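Local coordinates for putative N-acetylmuramoyl-L-alanine amidase,autolysin cwp6 (Peptoclostridium difficile, PDB 5J72), which probably hydrolyses the amide bond between N-acetylmuramoyl and L-alanine in peptidoglycan as a zinc-dependent autolysin held at the cell wall by CWB2 modules, at residues A[394-399]-A[421-426]. Residue numbers count along the deposited sequence, not the author numbering.
Sequences TPKTYV and GMKDSV
Loop-to-helix-start packing joins two turns beside the C-terminal ends of the parallel strands 391-394 and 411-418 in a CWB2 module: residues 394-399 leave strand 391-394 and curl against 421-426, which lead into helix 424-433. The register is tightest at Lys396 and Met422, with CA atoms 4.0 Å apart. There one almost linear hydrogen bond, Lys423 N to Lys396 O (2.9 Å, 179°), ties the backbones at Lys423, which occupies the N-cap position of the helix. At phi/psi 129/-26 a CB on Gly421 would collide with the preceding carbonyl O, so lacking a side chain suits this place. Val426 (chi1 t), in the first helical turn, points its side chain at the loop: its CG2 lies 3.4 Å from Lys396 O and its CG1 4.0 Å from Val399 CG2. Flexible Met422 (t, t, m) reaches back, CE 3.6 Å from Thr394 CG2. Thr394 turns its methyl to this pocket while OG1 donates to Tyr398 O (2.9 Å), closing the loop on itself. Outside, Lys396 NZ salt-bridges Asp372, and Tyr398 packs on helix 477-494 of the amidase domain. One directional backbone bond thus sets the alignment, while close-fitting methyl groups fill the space beside it.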
ATOM      1  N   THR A 394      -6.583   2.174   0.488  1.00 21.03           N
ATOM      2  CA  THR A 394      -7.178   3.357   1.105  1.00 21.15           C
ATOM      3  C   THR A 394      -8.643   3.204   0.892  1.00 24.03           C
ATOM      4  O   THR A 394      -9.095   2.475   0.007  1.00 22.77           O
ATOM      5  CB  THR A 394      -6.600   4.634   0.469  1.00 22.93           C
ATOM      6  OG1 THR A 394      -6.907   5.757   1.315  1.00 22.52           O
ATOM      7  CG2 THR A 394      -7.141   4.884  -0.964  1.00 21.24           C
ATOM      8  N   PRO A 395      -9.462   3.861   1.739  1.00 25.08           N
ATOM      9  CA  PRO A 395     -10.898   3.696   1.511  1.00 24.70           C
ATOM     10  C   PRO A 395     -11.362   4.327   0.192  1.00 23.01           C
ATOM     11  O   PRO A 395     -10.684   5.164  -0.376  1.00 23.20           O
ATOM     12  CB  PRO A 395     -11.531   4.404   2.763  1.00 25.16           C
ATOM     13  CG  PRO A 395     -10.463   4.303   3.803  1.00 24.30           C
ATOM     14  CD  PRO A 395      -9.191   4.581   2.998  1.00 23.45           C
ATOM     15  N   LYS A 396     -12.561   3.974  -0.232  1.00 24.86           N
ATOM     16  CA  LYS A 396     -13.087   4.483  -1.512  1.00 29.20           C
ATOM     17  C   LYS A 396     -13.267   5.994  -1.532  1.00 31.47           C
ATOM     18  O   LYS A 396     -13.111   6.601  -2.576  1.00 30.92           O
ATOM     19  CB  LYS A 396     -14.474   3.874  -1.782  1.00 29.76           C
ATOM     20  CG  LYS A 396     -14.510   2.385  -1.876  1.00 36.85           C
ATOM     21  CD  LYS A 396     -15.932   1.991  -2.259  1.00 43.51           C
ATOM     22  CE  LYS A 396     -16.664   1.438  -1.082  1.00 55.25           C
ATOM     23  NZ  LYS A 396     -17.130   0.060  -1.361  1.00 61.56           N
ATOM     24  N   THR A 397     -13.582   6.613  -0.365  1.00 31.60           N
ATOM     25  CA  THR A 397     -13.893   8.046  -0.380  1.00 30.78           C
ATOM     26  C   THR A 397     -12.829   8.976   0.141  1.00 31.10           C
ATOM     27  O   THR A 397     -13.056  10.175   0.086  1.00 33.03           O
ATOM     28  CB  THR A 397     -15.227   8.279   0.393  1.00 35.33           C
ATOM     29  OG1 THR A 397     -14.964   7.980   1.769  1.00 37.28           O
ATOM     30  CG2 THR A 397     -16.383   7.366  -0.097  1.00 35.32           C
ATOM     31  N   TYR A 398     -11.670   8.514   0.643  1.00 25.94           N
ATOM     32  CA  TYR A 398     -10.645   9.472   1.022  1.00 24.57           C
ATOM     33  C   TYR A 398      -9.256   8.880   1.023  1.00 26.73           C
ATOM     34  O   TYR A 398      -9.117   7.656   1.114  1.00 28.92           O
ATOM     35  CB  TYR A 398     -10.915  10.073   2.458  1.00 26.82           C
ATOM     36  CG  TYR A 398     -10.891   9.052   3.585  1.00 25.81           C
ATOM     37  CD1 TYR A 398     -12.002   8.265   3.860  1.00 27.05           C
ATOM     38  CD2 TYR A 398      -9.769   8.908   4.400  1.00 26.21           C
ATOM     39  CE1 TYR A 398     -12.008   7.357   4.916  1.00 26.85           C
ATOM     40  CE2 TYR A 398      -9.767   8.004   5.466  1.00 24.82           C
ATOM     41  CZ  TYR A 398     -10.890   7.233   5.712  1.00 22.21           C
ATOM     42  OH  TYR A 398     -10.907   6.322   6.731  1.00 29.26           O
ATOM     43  N   VAL A 399      -8.253   9.699   0.902  1.00 22.71           N
ATOM     44  CA  VAL A 399      -6.893   9.228   0.991  1.00 20.05           C
ATOM     45  C   VAL A 399      -6.582   9.167   2.483  1.00 25.12           C
ATOM     46  O   VAL A 399      -6.681  10.191   3.182  1.00 25.66           O
ATOM     47  CB  VAL A 399      -5.910  10.162   0.291  1.00 22.99           C
ATOM     48  CG1 VAL A 399      -4.450   9.672   0.504  1.00 23.12           C
ATOM     49  CG2 VAL A 399      -6.244  10.251  -1.201  1.00 25.99           C
ATOM     50  N   GLY A 421     -15.010   1.679  -7.887  1.00 36.33           N
ATOM     51  CA  GLY A 421     -15.636   2.122  -6.642  1.00 37.58           C
ATOM     52  C   GLY A 421     -14.885   3.228  -5.943  1.00 37.10           C
ATOM     53  O   GLY A 421     -15.496   3.969  -5.181  1.00 34.50           O
ATOM     54  N   MET A 422     -13.567   3.332  -6.160  1.00 31.16           N
ATOM     55  CA  MET A 422     -12.814   4.387  -5.541  1.00 30.69           C
ATOM     56  C   MET A 422     -13.194   5.712  -6.225  1.00 34.20           C
ATOM     57  O   MET A 422     -13.291   5.749  -7.453  1.00 33.26           O
ATOM     58  CB  MET A 422     -11.299   4.137  -5.672  1.00 29.36           C
ATOM     59  CG  MET A 422     -10.475   5.202  -4.929  1.00 24.95           C
ATOM     60  SD  MET A 422      -8.776   4.655  -4.644  1.00 27.26           S
ATOM     61  CE  MET A 422      -9.060   3.302  -3.601  1.00 28.53           C
ATOM     62  N   LYS A 423     -13.410   6.795  -5.459  1.00 31.58           N
ATOM     63  CA  LYS A 423     -13.810   8.068  -6.078  1.00 32.61           C
ATOM     64  C   LYS A 423     -12.734   8.651  -6.941  1.00 33.81           C
ATOM     65  O   LYS A 423     -11.557   8.511  -6.636  1.00 29.87           O
ATOM     66  CB  LYS A 423     -14.143   9.126  -4.997  1.00 35.05           C
ATOM     67  CG  LYS A 423     -15.199   8.666  -4.015  1.00 44.74           C
ATOM     68  CD  LYS A 423     -16.386   8.070  -4.707  1.00 54.78           C
ATOM     69  CE  LYS A 423     -17.582   8.966  -4.570  1.00 61.40           C
ATOM     70  NZ  LYS A 423     -18.675   8.260  -3.854  1.00 66.58           N
ATOM     71  N   ASP A 424     -13.129   9.355  -8.022  1.00 32.62           N
ATOM     72  CA  ASP A 424     -12.163   9.974  -8.927  1.00 35.27           C
ATOM     73  C   ASP A 424     -11.291  10.867  -8.188  1.00 34.01           C
ATOM     74  O   ASP A 424     -10.104  11.023  -8.439  1.00 34.93           O
ATOM     75  CB  ASP A 424     -12.904  10.823 -10.010  1.00 41.84           C
ATOM     76  CG  ASP A 424     -13.646  10.006 -11.059  1.00 51.66           C
ATOM     77  OD1 ASP A 424     -13.428   8.781 -11.123  1.00 52.31           O
ATOM     78  OD2 ASP A 424     -14.448  10.594 -11.809  1.00 56.00           O
ATOM     79  N   SER A 425     -11.925  11.533  -7.241  1.00 36.17           N
ATOM     80  CA  SER A 425     -11.314  12.494  -6.350  1.00 35.43           C
ATOM     81  C   SER A 425     -10.068  11.886  -5.614  1.00 32.46           C
ATOM     82  O   SER A 425      -8.998  12.484  -5.529  1.00 32.39           O
ATOM     83  CB  SER A 425     -12.391  12.881  -5.327  1.00 39.86           C
ATOM     84  OG  SER A 425     -11.855  13.681  -4.307  1.00 50.65           O
ATOM     85  N   VAL A 426     -10.254  10.699  -5.078  1.00 29.85           N
ATOM     86  CA  VAL A 426      -9.214   9.983  -4.320  1.00 29.53           C
ATOM     87  C   VAL A 426      -8.055   9.486  -5.200  1.00 24.65           C
ATOM     88  O   VAL A 426      -6.896   9.764  -4.890  1.00 23.86           O
ATOM     89  CB  VAL A 426      -9.975   8.813  -3.648  1.00 29.00           C
ATOM     90  CG1 VAL A 426      -9.000   7.924  -2.855  1.00 27.49           C
ATOM     91  CG2 VAL A 426     -11.086   9.389  -2.738  1.00 31.40           C
TER